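Local coordinates for ABC transporter substrate binding protein (Ribose) (Agrobacterium vitis, PDB 5DKV), which binds alpha-D-tagatopyranose and, as an ABC transporter solute-binding protein, probably hands sugar on to its membrane partner, at residues A[31-36]-A[86-91]; A[42-47]-A[274-279]; A[90-95]-A[117-122]; A[112-117]-A[135-140]. All coordinates share one frame; numbering follows the deposited sequence.

In the fold
Contacts 1 and 4 are neighbouring strand pairs in the parallel part of one sheet: contact 1 joins 29-33 to 87-90, contact 4 joins 112-115 to 137-140, and strands 87-90 and 112-115 lie side by side, with Ile90 O about 2.9 Å from Val115 N. Contact 3 ties together the loops that leave the two inner strands, its centre about 8 Å from that of contact 4. Contact 2 packs two helices beside the sheet, with Met45 and Ile279 both resting on Val115. The tagatose meets contacts 2 and 4 directly, through Gln274 and Asp116; a weak hydrogen bond from Tyr42 OH to Asp116 OD2 joins these contacts beside the sugar. Thr117, shared by contacts 3 and 4, also lines the pocket.

Contact 1. Residues A[31-36]-A[86-91]; sequences ALIPGL and DAILIA
Ile33 and Ile90 lie side by side on one face of the sheet and point the same way, CB of Ile33 3.9 Å from CG1 of Ile90. The CG2 branch of Ile33 flanks the outer end of Ile90, while its other branch turns back along the sheet: with CG1 anti to the carbonyl carbon (chi1 -59°), CD1 of Ile33 comes to 4.2 Å from CG2 of Ile88. Ala31 stands next to Ile88 on this same face, where helix 70-81 lays Leu77 and Val80 over Ile33. On the other face Leu32 and Leu89 meet at a slant, CD1 of Leu32 touching CB of Leu89 at 3.9 Å; Met45 and Ala49 of helix 40-56 pack on Leu32, and Val284 of helix 276-291 packs on Leu89. This layering, a parallel sheet with helices on both faces, is the Rossmann-like core of a lobe of a periplasmic binding protein, and strands 29-33 and 87-90 are adjacent in it. Four backbone hydrogen bonds hold the pair in register: Ala31 N to Ala87 O, Leu89 N to Ala31 O (2.8 Å), Ile33 N to Leu89 O, and Ala91 N to Ile33 O (3.0 Å). Past Ile33 the strand pairing ends, but the chains stay in touch. The methyl of Ala91 lies 3.8 Å from Gly35 N, and Gln73 NE2 binds the carbonyl oxygens of both Pro34 and Ala91.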
loop_
_atom_site.group_PDB
_atom_site.type_symbol
_atom_site.label_atom_id
_atom_site.label_comp_id
_atom_site.label_asym_id
_atom_site.label_seq_id
_atom_site.Cartn_x
_atom_site.Cartn_y
_atom_site.Cartn_z
ATOM N N ALA A 31 19.460 0.059 -2.688
ATOM C CA ALA A 31 18.496 -0.171 -3.755
ATOM C C ALA A 31 17.069 -0.104 -3.234
ATOM O O ALA A 31 16.808 -0.474 -2.090
ATOM C CB ALA A 31 18.737 -1.495 -4.383
ATOM N N LEU A 32 16.167 0.393 -4.070
ATOM C CA LEU A 32 14.736 0.410 -3.770
ATOM C C LEU A 32 14.001 -0.156 -4.964
ATOM O O LEU A 32 14.099 0.370 -6.061
ATOM C CB LEU A 32 14.245 1.823 -3.431
ATOM C CG LEU A 32 12.737 1.967 -3.256
ATOM C CD1 LEU A 32 12.161 1.047 -2.155
ATOM C CD2 LEU A 32 12.420 3.453 -2.955
ATOM N N ILE A 33 13.297 -1.262 -4.724
ATOM C CA ILE A 33 12.526 -1.962 -5.726
ATOM C C ILE A 33 11.033 -1.882 -5.342
ATOM O O ILE A 33 10.585 -2.543 -4.417
ATOM C CB ILE A 33 12.975 -3.438 -5.852
ATOM C CG1 ILE A 33 14.459 -3.518 -6.229
ATOM C CG2 ILE A 33 12.096 -4.144 -6.919
ATOM C CD1 ILE A 33 15.058 -4.920 -6.230
ATOM N N PRO A 34 10.265 -1.044 -6.039
ATOM C CA PRO A 34 8.845 -0.869 -5.682
ATOM C C PRO A 34 8.014 -2.051 -6.163
ATOM O O PRO A 34 8.509 -2.903 -6.910
ATOM C CB PRO A 34 8.454 0.399 -6.428
ATOM C CG PRO A 34 9.267 0.287 -7.687
ATOM C CD PRO A 34 10.618 -0.270 -7.241
ATOM N N GLY A 35 6.752 -2.083 -5.763
ATOM C CA GLY A 35 5.844 -3.070 -6.303
ATOM C C GLY A 35 5.427 -2.780 -7.739
ATOM O O GLY A 35 5.119 -3.705 -8.497
ATOM N N LEU A 36 5.395 -1.498 -8.087
ATOM C CA LEU A 36 4.906 -1.000 -9.366
ATOM C C LEU A 36 5.484 0.400 -9.533
ATOM O O LEU A 36 5.393 1.200 -8.616
ATOM C CB LEU A 36 3.356 -0.962 -9.376
ATOM C CG LEU A 36 2.631 -0.207 -10.495
ATOM C CD1 LEU A 36 3.107 -0.715 -11.826
ATOM C CD2 LEU A 36 1.112 -0.378 -10.329
ATOM N N ASP A 86 24.724 -2.061 -1.534
ATOM C CA ASP A 86 25.075 -2.331 -0.135
ATOM C C ASP A 86 23.898 -2.901 0.667
ATOM O O ASP A 86 24.090 -3.649 1.645
ATOM C CB ASP A 86 25.606 -1.042 0.520
ATOM C CG ASP A 86 26.904 -0.567 -0.121
ATOM O OD1 ASP A 86 27.872 -1.360 -0.147
ATOM O OD2 ASP A 86 26.948 0.573 -0.634
ATOM N N ALA A 87 22.688 -2.514 0.270
ATOM C CA ALA A 87 21.457 -3.050 0.858
ATOM C C ALA A 87 20.312 -2.954 -0.134
ATOM O O ALA A 87 20.397 -2.178 -1.097
ATOM C CB ALA A 87 21.122 -2.298 2.156
ATOM N N ILE A 88 19.265 -3.769 0.077
ATOM C CA ILE A 88 18.063 -3.738 -0.768
ATOM C C ILE A 88 16.827 -3.482 0.068
ATOM O O ILE A 88 16.583 -4.166 1.071
ATOM C CB ILE A 88 17.862 -5.074 -1.541
ATOM C CG1 ILE A 88 19.010 -5.285 -2.521
ATOM C CG2 ILE A 88 16.496 -5.108 -2.263
ATOM C CD1 ILE A 88 19.148 -6.726 -3.033
ATOM N N LEU A 89 16.070 -2.466 -0.332
ATOM C CA LEU A 89 14.701 -2.271 0.103
ATOM C C LEU A 89 13.782 -2.777 -1.013
ATOM O O LEU A 89 13.953 -2.393 -2.172
ATOM C CB LEU A 89 14.419 -0.803 0.362
ATOM C CG LEU A 89 15.410 -0.044 1.260
ATOM C CD1 LEU A 89 14.975 1.401 1.433
ATOM C CD2 LEU A 89 15.526 -0.658 2.617
ATOM N N ILE A 90 12.821 -3.635 -0.692
ATOM C CA ILE A 90 11.933 -4.137 -1.723
ATOM C C ILE A 90 10.507 -4.320 -1.200
ATOM O O ILE A 90 10.271 -4.693 -0.049
ATOM C CB ILE A 90 12.461 -5.476 -2.299
ATOM C CG1 ILE A 90 11.499 -6.029 -3.350
ATOM C CG2 ILE A 90 12.626 -6.467 -1.190
ATOM C CD1 ILE A 90 12.110 -7.144 -4.190
ATOM N N ALA A 91 9.549 -4.028 -2.066
ATOM C CA ALA A 91 8.171 -4.363 -1.813
ATOM C C ALA A 91 7.826 -5.632 -2.627
ATOM O O ALA A 91 7.480 -5.539 -3.822
ATOM C CB ALA A 91 7.251 -3.207 -2.195
#

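Contact 2. Residues A[42-47]-A[274-279]; sequences YITMHK and QHPAEI. With T6T (alpha-D-tagatopyranose), chain E.
Gln274 NE2 is gripped by two acceptors, O4 of the tagatose and OD2 of Asp254. The bond to O4 is 2.9 Å long from NE2 of Gln274 and almost straight, 176° at the hydrogen. OE1 at the other end of the amide accepts from Ser140 OG, which fixes which way round the group lies. From the opposite segment Tyr42 brings its ring to the same sugar, CE2 standing 3.2 Å from O2 of the tagatose. Below the pocket the helices 40-56 and 276-291 run very close, with CA of Met45 4.2 Å from CA of Ala277. Small groups allow this. In Thr44 a chi1 of -55° puts OG1 beside the backbone N, where it meets Ala40 O and Ala323 N, and leaves the methyl anti to that N, against the Pro276 ring, CG2 to CG 3.7 Å. Pro276 O sits 3.2 Å from CA of Met45 in a CA-H...O contact, and Thr44 O faces CA of Ala277 in a longer one. Met45 bends at its sulfur (chi3 -62°) to set CE 4.0 Å from CG2 of Ile279. At the N-cap, His275 ND1 donates in its ring plane to Glu278 OE1, 2.9 Å away. The chemistry is divided: apolar surfaces and CA-H...O contacts join the helices, while Thr44 and His275 find their polar partners in the protein. Gln274 spends its amide on the sugar, Asp254 and Ser140, and with its orientation so set it offers O4 a donor.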
loop_
_atom_site.group_PDB
_atom_site.type_symbol
_atom_site.label_atom_id
_atom_site.label_comp_id
_atom_site.label_asym_id
_atom_site.label_seq_id
_atom_site.Cartn_x
_atom_site.Cartn_y
_atom_site.Cartn_z
ATOM N N TYR A 42 4.186 4.203 -4.475
ATOM C CA TYR A 42 5.604 3.871 -4.543
ATOM C C TYR A 42 6.434 5.084 -4.964
ATOM O O TYR A 42 7.599 5.215 -4.593
ATOM C CB TYR A 42 5.833 2.690 -5.480
ATOM C CG TYR A 42 5.254 1.399 -4.919
ATOM C CD1 TYR A 42 5.756 0.843 -3.725
ATOM C CD2 TYR A 42 4.207 0.750 -5.535
ATOM C CE1 TYR A 42 5.219 -0.308 -3.193
ATOM C CE2 TYR A 42 3.658 -0.415 -4.984
ATOM C CZ TYR A 42 4.171 -0.933 -3.824
ATOM O OH TYR A 42 3.595 -2.086 -3.345
ATOM N N ILE A 43 5.844 5.960 -5.758
ATOM C CA ILE A 43 6.543 7.174 -6.172
ATOM C C ILE A 43 6.812 8.031 -4.957
ATOM O O ILE A 43 7.901 8.593 -4.813
ATOM C CB ILE A 43 5.728 7.922 -7.254
ATOM C CG1 ILE A 43 5.771 7.108 -8.540
ATOM C CG2 ILE A 43 6.243 9.349 -7.503
ATOM C CD1 ILE A 43 4.754 7.543 -9.587
ATOM N N THR A 44 5.828 8.128 -4.067
ATOM C CA THR A 44 5.972 8.916 -2.848
ATOM C C THR A 44 6.913 8.228 -1.854
ATOM O O THR A 44 7.706 8.895 -1.196
ATOM C CB THR A 44 4.597 9.175 -2.217
ATOM O OG1 THR A 44 3.766 9.782 -3.209
ATOM C CG2 THR A 44 4.701 10.091 -1.039
ATOM N N MET A 45 6.879 6.894 -1.793
ATOM C CA MET A 45 7.845 6.142 -0.982
ATOM C C MET A 45 9.269 6.427 -1.447
ATOM O O MET A 45 10.163 6.676 -0.659
ATOM C CB MET A 45 7.569 4.639 -1.055
ATOM C CG MET A 45 8.496 3.803 -0.195
ATOM S SD MET A 45 8.474 2.059 -0.595
ATOM C CE MET A 45 6.767 1.681 -0.249
ATOM N N HIS A 46 9.456 6.436 -2.748
ATOM C CA HIS A 46 10.744 6.770 -3.318
ATOM C C HIS A 46 11.191 8.191 -2.922
ATOM O O HIS A 46 12.360 8.430 -2.606
ATOM C CB HIS A 46 10.648 6.616 -4.842
ATOM C CG HIS A 46 11.923 6.891 -5.561
ATOM N ND1 HIS A 46 11.960 7.122 -6.916
ATOM C CD2 HIS A 46 13.196 6.999 -5.120
ATOM C CE1 HIS A 46 13.215 7.337 -7.282
ATOM N NE2 HIS A 46 13.975 7.294 -6.206
ATOM N N LYS A 47 10.258 9.141 -2.913
ATOM C CA LYS A 47 10.587 10.502 -2.508
ATOM C C LYS A 47 11.149 10.528 -1.074
ATOM O O LYS A 47 12.179 11.158 -0.789
ATOM C CB LYS A 47 9.337 11.396 -2.623
ATOM C CG LYS A 47 9.531 12.831 -2.279
ATOM C CD LYS A 47 8.248 13.602 -2.581
ATOM C CE LYS A 47 8.400 15.091 -2.257
ATOM N NZ LYS A 47 7.222 15.889 -2.730
ATOM N N GLN A 274 -2.069 6.298 3.380
ATOM C CA GLN A 274 -0.914 5.776 4.056
ATOM C C GLN A 274 0.119 6.885 4.122
ATOM O O GLN A 274 -0.124 7.998 3.656
ATOM C CB GLN A 274 -0.363 4.564 3.316
ATOM C CG GLN A 274 -1.381 3.426 3.143
ATOM C CD GLN A 274 -0.751 2.210 2.526
ATOM O OE1 GLN A 274 -0.107 1.452 3.217
ATOM N NE2 GLN A 274 -0.929 2.028 1.215
ATOM N N HIS A 275 1.272 6.544 4.680
ATOM C CA HIS A 275 2.435 7.443 4.778
ATOM C C HIS A 275 3.617 6.850 4.022
ATOM O O HIS A 275 4.599 6.457 4.625
ATOM C CB HIS A 275 2.802 7.660 6.234
ATOM C CG HIS A 275 1.786 8.449 7.007
ATOM N ND1 HIS A 275 1.989 8.826 8.317
ATOM C CD2 HIS A 275 0.561 8.918 6.670
ATOM C CE1 HIS A 275 0.940 9.495 8.755
ATOM N NE2 HIS A 275 0.056 9.567 7.777
ATOM N N PRO A 276 3.512 6.750 2.695
ATOM C CA PRO A 276 4.612 6.104 1.956
ATOM C C PRO A 276 5.966 6.775 2.126
ATOM O O PRO A 276 6.979 6.075 2.107
ATOM C CB PRO A 276 4.162 6.193 0.494
ATOM C CG PRO A 276 3.011 7.147 0.479
ATOM C CD PRO A 276 2.364 7.040 1.833
ATOM N N ALA A 277 6.019 8.098 2.222
ATOM C CA ALA A 277 7.324 8.733 2.343
ATOM C C ALA A 277 7.991 8.299 3.643
ATOM O O ALA A 277 9.199 8.059 3.685
ATOM C CB ALA A 277 7.205 10.274 2.264
ATOM N N GLU A 278 7.190 8.186 4.697
ATOM C CA GLU A 278 7.662 7.686 5.997
ATOM C C GLU A 278 8.253 6.266 5.868
ATOM O O GLU A 278 9.296 5.937 6.430
ATOM C CB GLU A 278 6.490 7.711 6.960
ATOM C CG GLU A 278 6.789 7.486 8.404
ATOM C CD GLU A 278 5.555 7.623 9.258
ATOM O OE1 GLU A 278 4.753 8.579 9.052
ATOM O OE2 GLU A 278 5.390 6.762 10.163
ATOM N N ILE A 279 7.573 5.414 5.105
ATOM C CA ILE A 279 8.054 4.064 4.863
ATOM C C ILE A 279 9.391 4.073 4.160
ATOM O O ILE A 279 10.321 3.373 4.578
ATOM C CB ILE A 279 7.024 3.249 4.051
ATOM C CG1 ILE A 279 5.757 3.067 4.889
ATOM C CG2 ILE A 279 7.607 1.897 3.638
ATOM C CD1 ILE A 279 4.620 2.461 4.097
HETATM O O3 T6T E . -1.992 0.407 -1.651
HETATM C C3 T6T E . -0.653 0.523 -2.113
HETATM C C4 T6T E . 0.161 -0.524 -1.483
HETATM O O4 T6T E . 0.159 -0.324 -0.021
HETATM C C5 T6T E . -0.346 -1.853 -1.833
HETATM O O5 T6T E . 0.506 -2.895 -1.326
HETATM C C6 T6T E . -0.367 -2.075 -3.335
HETATM O O6 T6T E . -1.138 -1.010 -3.966
HETATM C C2 T6T E . -0.618 0.304 -3.638
HETATM O O2 T6T E . 0.718 0.449 -4.055
HETATM C C1 T6T E . -1.508 1.194 -4.412
HETATM O O1 T6T E . -1.189 2.538 -4.239
#

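Contact 3. Residues A[90-95]-A[117-122]; sequences IAPTDT and TFIGTG
Thr95 and Ile119 bring their backbones within 4.1 Å, CA to CA, and just beyond them Gly120 N donates to Thr95 O at 3.1 Å, lying in the carbonyl plane. Gly120 is the second residue of a type II' turn from Ile119 to Gly122, at a positive phi of 61°; Gly122 N closes the turn on Ile119 O. At the other end the chains are joined through Pro92 O, which takes the hydroxyl proton of Thr117, OG1 to O 2.7 Å. With OG1 set between the backbone N and the carbonyl carbon (chi1 54°), the Thr117 hydroxyl also packs on the proline, OG1 3.0 Å from CD of Pro92, as the two side chains pass in opposite directions. A water donates to Pro92 O and to Phe118 O, adding a bridge at this end. These are loops at the carboxyl ends of adjacent strands in the parallel sheet, the position where a Rossmann-like lobe presents residues to its ligand; here Thr117 lines the sugar pocket. Between the two polar ends lies an apolar patch: CG2 of Ile119 meets CB of Pro92 at 3.7 Å. The methyl of Thr95 lies 3.5 Å from Phe118 O and runs alongside the Phe118 side chain, CG2 to CE1 4.1 Å. One face of that ring receives Thr121 O, 3.5 Å above its centre, and Tyr137 meets Phe118 edge-to-face.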
loop_
_atom_site.group_PDB
_atom_site.type_symbol
_atom_site.label_atom_id
_atom_site.label_comp_id
_atom_site.label_asym_id
_atom_site.label_seq_id
_atom_site.Cartn_x
_atom_site.Cartn_y
_atom_site.Cartn_z
ATOM N N ILE A 90 12.821 -3.635 -0.692
ATOM C CA ILE A 90 11.933 -4.137 -1.723
ATOM C C ILE A 90 10.507 -4.320 -1.200
ATOM O O ILE A 90 10.271 -4.693 -0.049
ATOM C CB ILE A 90 12.461 -5.476 -2.299
ATOM C CG1 ILE A 90 11.499 -6.029 -3.350
ATOM C CG2 ILE A 90 12.626 -6.467 -1.190
ATOM C CD1 ILE A 90 12.110 -7.144 -4.190
ATOM N N ALA A 91 9.549 -4.028 -2.066
ATOM C CA ALA A 91 8.171 -4.363 -1.813
ATOM C C ALA A 91 7.826 -5.632 -2.627
ATOM O O ALA A 91 7.480 -5.539 -3.822
ATOM C CB ALA A 91 7.251 -3.207 -2.195
ATOM N N PRO A 92 7.985 -6.822 -2.019
ATOM C CA PRO A 92 7.788 -8.068 -2.784
ATOM C C PRO A 92 6.368 -8.191 -3.263
ATOM O O PRO A 92 5.460 -7.889 -2.502
ATOM C CB PRO A 92 8.121 -9.176 -1.778
ATOM C CG PRO A 92 7.872 -8.528 -0.407
ATOM C CD PRO A 92 8.300 -7.091 -0.601
ATOM N N THR A 93 6.191 -8.617 -4.506
ATOM C CA THR A 93 4.868 -8.737 -5.086
ATOM C C THR A 93 4.214 -10.086 -4.848
ATOM O O THR A 93 3.130 -10.337 -5.351
ATOM C CB THR A 93 4.917 -8.478 -6.616
ATOM O OG1 THR A 93 5.971 -9.255 -7.202
ATOM C CG2 THR A 93 5.144 -7.010 -6.890
ATOM N N ASP A 94 4.869 -10.961 -4.093
ATOM C CA ASP A 94 4.278 -12.240 -3.737
ATOM C C ASP A 94 4.959 -12.725 -2.475
ATOM O O ASP A 94 6.180 -12.647 -2.377
ATOM C CB ASP A 94 4.452 -13.252 -4.863
ATOM C CG ASP A 94 3.623 -14.494 -4.654
ATOM O OD1 ASP A 94 2.534 -14.567 -5.259
ATOM O OD2 ASP A 94 4.059 -15.388 -3.889
ATOM N N THR A 95 4.189 -13.242 -1.523
ATOM C CA THR A 95 4.756 -13.625 -0.234
ATOM C C THR A 95 5.605 -14.896 -0.301
ATOM O O THR A 95 6.436 -15.116 0.581
ATOM C CB THR A 95 3.651 -13.815 0.834
ATOM O OG1 THR A 95 2.830 -14.955 0.515
ATOM C CG2 THR A 95 2.785 -12.564 0.933
ATOM N N THR A 117 4.939 -4.492 1.665
ATOM C CA THR A 117 4.574 -5.900 1.642
ATOM C C THR A 117 5.674 -6.760 2.267
ATOM O O THR A 117 6.778 -6.270 2.510
ATOM C CB THR A 117 4.354 -6.366 0.215
ATOM O OG1 THR A 117 5.524 -6.037 -0.547
ATOM C CG2 THR A 117 3.134 -5.680 -0.375
ATOM N N PHE A 118 5.369 -8.035 2.509
ATOM C CA PHE A 118 6.322 -8.936 3.136
ATOM C C PHE A 118 6.453 -10.261 2.407
ATOM O O PHE A 118 5.658 -10.582 1.520
ATOM C CB PHE A 118 5.951 -9.180 4.614
ATOM C CG PHE A 118 4.585 -9.832 4.858
ATOM C CD1 PHE A 118 4.395 -11.183 4.656
ATOM C CD2 PHE A 118 3.540 -9.094 5.403
ATOM C CE1 PHE A 118 3.160 -11.785 4.918
ATOM C CE2 PHE A 118 2.311 -9.698 5.697
ATOM C CZ PHE A 118 2.135 -11.046 5.437
ATOM N N ILE A 119 7.528 -10.975 2.721
ATOM C CA ILE A 119 7.648 -12.395 2.385
ATOM C C ILE A 119 7.515 -13.236 3.655
ATOM O O ILE A 119 7.609 -12.725 4.770
ATOM C CB ILE A 119 8.979 -12.733 1.670
ATOM C CG1 ILE A 119 10.184 -12.344 2.522
ATOM C CG2 ILE A 119 9.012 -12.041 0.310
ATOM C CD1 ILE A 119 11.462 -12.980 2.079
ATOM N N GLY A 120 7.261 -14.525 3.477
ATOM C CA GLY A 120 6.957 -15.386 4.611
ATOM C C GLY A 120 5.708 -14.903 5.311
ATOM O O GLY A 120 4.649 -14.782 4.696
ATOM N N THR A 121 5.849 -14.660 6.612
ATOM C CA THR A 121 4.791 -14.108 7.461
ATOM C C THR A 121 4.990 -12.623 7.738
ATOM O O THR A 121 4.128 -11.948 8.325
ATOM C CB THR A 121 4.753 -14.832 8.816
ATOM O OG1 THR A 121 5.977 -14.587 9.512
ATOM C CG2 THR A 121 4.577 -16.344 8.639
ATOM N N GLY A 122 6.152 -12.116 7.361
ATOM C CA GLY A 122 6.523 -10.761 7.707
ATOM C C GLY A 122 7.124 -10.660 9.105
ATOM O O GLY A 122 7.460 -9.565 9.547
HETATM O O HOH W 1 4.447 -10.065 -0.985
HETATM O O HOH W 2 4.110 -16.831 2.573
#

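Contact 4. Residues A[112-117]-A[135-140]; sequences MITVDT and LSYIAS. With T6T (alpha-D-tagatopyranose), chain E.
Tyr137 reaches across Thr114 toward the end of the neighbouring strand. Its CB is 4.1 Å from Thr114 OG1, and CG, anti to the backbone N (chi1 174°), carries the ring past that residue. CD1 passes Thr114 OG1 at 3.5 Å, a hydroxyl that also bonds to Tyr124 OH; CE1 comes to 3.3 Å from Thr117 O; and at the tip OH donates to Asp116 O, 2.7 Å away, approaching from above the carbonyl plane. The same carbonyl has the methyl of Ala139 beside it. Backbone bonds, among them Ile138 N to Thr114 O and Asp116 N to Ile138 O (2.8 Å), complete the parallel pairing, and Ile113 CG2 packs on CD1 of Ile138. At Asp116 the chain makes a classic gamma turn (phi 75°, psi -65°) with a weak Thr117 N to Val115 O bond. Its carboxylate takes two sugar hydroxyls, O4 on OD1 and O5 on OD2, both at 2.7 Å, and a water links OD1 to Ser140 N. Tyr137 thus ties down, through Asp116 O, the turn that offers the aspartate, an acidic sugar-binding residue at a strand's carboxyl end in the interlobe cleft of a periplasmic binding protein.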
loop_
_atom_site.group_PDB
_atom_site.type_symbol
_atom_site.label_atom_id
_atom_site.label_comp_id
_atom_site.label_asym_id
_atom_site.label_seq_id
_atom_site.Cartn_x
_atom_site.Cartn_y
_atom_site.Cartn_z
ATOM N N MET A 112 18.714 -6.899 3.575
ATOM C CA MET A 112 17.478 -6.392 2.994
ATOM C C MET A 112 16.397 -6.134 4.012
ATOM O O MET A 112 16.382 -6.686 5.121
ATOM C CB MET A 112 16.951 -7.357 1.952
ATOM C CG MET A 112 16.444 -8.635 2.561
ATOM S SD MET A 112 16.029 -9.782 1.270
ATOM C CE MET A 112 17.673 -10.215 0.711
ATOM N N ILE A 113 15.508 -5.238 3.603
ATOM C CA ILE A 113 14.341 -4.828 4.346
ATOM C C ILE A 113 13.155 -4.889 3.393
ATOM O O ILE A 113 13.298 -4.472 2.230
ATOM C CB ILE A 113 14.535 -3.393 4.895
ATOM C CG1 ILE A 113 15.593 -3.415 5.992
ATOM C CG2 ILE A 113 13.230 -2.787 5.418
ATOM C CD1 ILE A 113 15.983 -2.042 6.533
ATOM N N THR A 114 12.002 -5.399 3.827
ATOM C CA THR A 114 10.831 -5.307 2.952
ATOM C C THR A 114 9.968 -4.124 3.437
ATOM O O THR A 114 9.801 -3.850 4.634
ATOM C CB THR A 114 10.016 -6.631 2.840
ATOM O OG1 THR A 114 9.295 -6.907 4.045
ATOM C CG2 THR A 114 10.928 -7.795 2.524
ATOM N N VAL A 115 9.516 -3.372 2.455
ATOM C CA VAL A 115 8.707 -2.187 2.656
ATOM C C VAL A 115 7.352 -2.452 2.025
ATOM O O VAL A 115 7.271 -3.048 0.949
ATOM C CB VAL A 115 9.374 -0.911 2.045
ATOM C CG1 VAL A 115 10.613 -0.504 2.859
ATOM C CG2 VAL A 115 9.769 -1.102 0.563
ATOM N N ASP A 116 6.295 -2.022 2.722
ATOM C CA ASP A 116 4.886 -2.157 2.298
ATOM C C ASP A 116 4.364 -3.586 2.447
ATOM O O ASP A 116 3.480 -3.854 3.276
ATOM C CB ASP A 116 4.698 -1.660 0.859
ATOM C CG ASP A 116 3.255 -1.686 0.424
ATOM O OD1 ASP A 116 2.372 -1.319 1.243
ATOM O OD2 ASP A 116 3.022 -2.054 -0.754
ATOM N N THR A 117 4.939 -4.492 1.665
ATOM C CA THR A 117 4.574 -5.900 1.642
ATOM C C THR A 117 5.674 -6.760 2.267
ATOM O O THR A 117 6.778 -6.270 2.510
ATOM C CB THR A 117 4.354 -6.366 0.215
ATOM O OG1 THR A 117 5.524 -6.037 -0.547
ATOM C CG2 THR A 117 3.134 -5.680 -0.375
ATOM N N LEU A 135 15.764 -8.009 7.440
ATOM C CA LEU A 135 16.059 -7.462 8.753
ATOM C C LEU A 135 14.859 -6.807 9.399
ATOM O O LEU A 135 14.783 -6.732 10.620
ATOM C CB LEU A 135 17.174 -6.424 8.656
ATOM C CG LEU A 135 18.548 -6.941 8.256
ATOM C CD1 LEU A 135 19.419 -5.778 7.849
ATOM C CD2 LEU A 135 19.171 -7.707 9.398
ATOM N N SER A 136 13.931 -6.331 8.568
ATOM C CA SER A 136 12.797 -5.555 9.043
ATOM C C SER A 136 11.689 -5.512 8.029
ATOM O O SER A 136 11.933 -5.663 6.841
ATOM C CB SER A 136 13.255 -4.144 9.375
ATOM O OG SER A 136 12.247 -3.395 10.027
ATOM N N TYR A 137 10.472 -5.282 8.524
ATOM C CA TYR A 137 9.281 -5.081 7.727
ATOM C C TYR A 137 8.696 -3.729 8.116
ATOM O O TYR A 137 8.314 -3.535 9.279
ATOM C CB TYR A 137 8.257 -6.199 7.991
ATOM C CG TYR A 137 6.927 -5.997 7.301
ATOM C CD1 TYR A 137 6.851 -5.479 6.027
ATOM C CD2 TYR A 137 5.745 -6.317 7.944
ATOM C CE1 TYR A 137 5.618 -5.295 5.392
ATOM C CE2 TYR A 137 4.528 -6.134 7.324
ATOM C CZ TYR A 137 4.477 -5.623 6.045
ATOM O OH TYR A 137 3.266 -5.433 5.426
ATOM N N ILE A 138 8.675 -2.808 7.169
ATOM C CA ILE A 138 8.248 -1.429 7.422
ATOM C C ILE A 138 7.044 -1.150 6.534
ATOM O O ILE A 138 7.158 -1.195 5.292
ATOM C CB ILE A 138 9.367 -0.438 7.134
ATOM C CG1 ILE A 138 10.567 -0.734 8.017
ATOM C CG2 ILE A 138 8.881 1.012 7.374
ATOM C CD1 ILE A 138 11.806 0.039 7.636
ATOM N N ALA A 139 5.902 -0.871 7.157
ATOM C CA ALA A 139 4.643 -0.763 6.417
ATOM C C ALA A 139 3.547 -0.175 7.268
ATOM O O ALA A 139 3.720 -0.020 8.478
ATOM C CB ALA A 139 4.223 -2.132 5.932
ATOM N N SER A 140 2.394 0.107 6.672
ATOM C CA SER A 140 1.220 0.454 7.483
ATOM C C SER A 140 0.739 -0.741 8.300
ATOM O O SER A 140 1.070 -1.877 7.993
ATOM C CB SER A 140 0.064 0.925 6.606
ATOM O OG SER A 140 0.434 2.008 5.783
HETATM O O3 T6T E . -1.992 0.407 -1.651
HETATM C C3 T6T E . -0.653 0.523 -2.113
HETATM C C4 T6T E . 0.161 -0.524 -1.483
HETATM O O4 T6T E . 0.159 -0.324 -0.021
HETATM C C5 T6T E . -0.346 -1.853 -1.833
HETATM O O5 T6T E . 0.506 -2.895 -1.326
HETATM C C6 T6T E . -0.367 -2.075 -3.335
HETATM O O6 T6T E . -1.138 -1.010 -3.966
HETATM C C2 T6T E . -0.618 0.304 -3.638
HETATM O O2 T6T E . 0.718 0.449 -4.055
HETATM C C1 T6T E . -1.508 1.194 -4.412
HETATM O O1 T6T E . -1.189 2.538 -4.239
HETATM O O HOH W 3 1.599 -0.769 3.819
#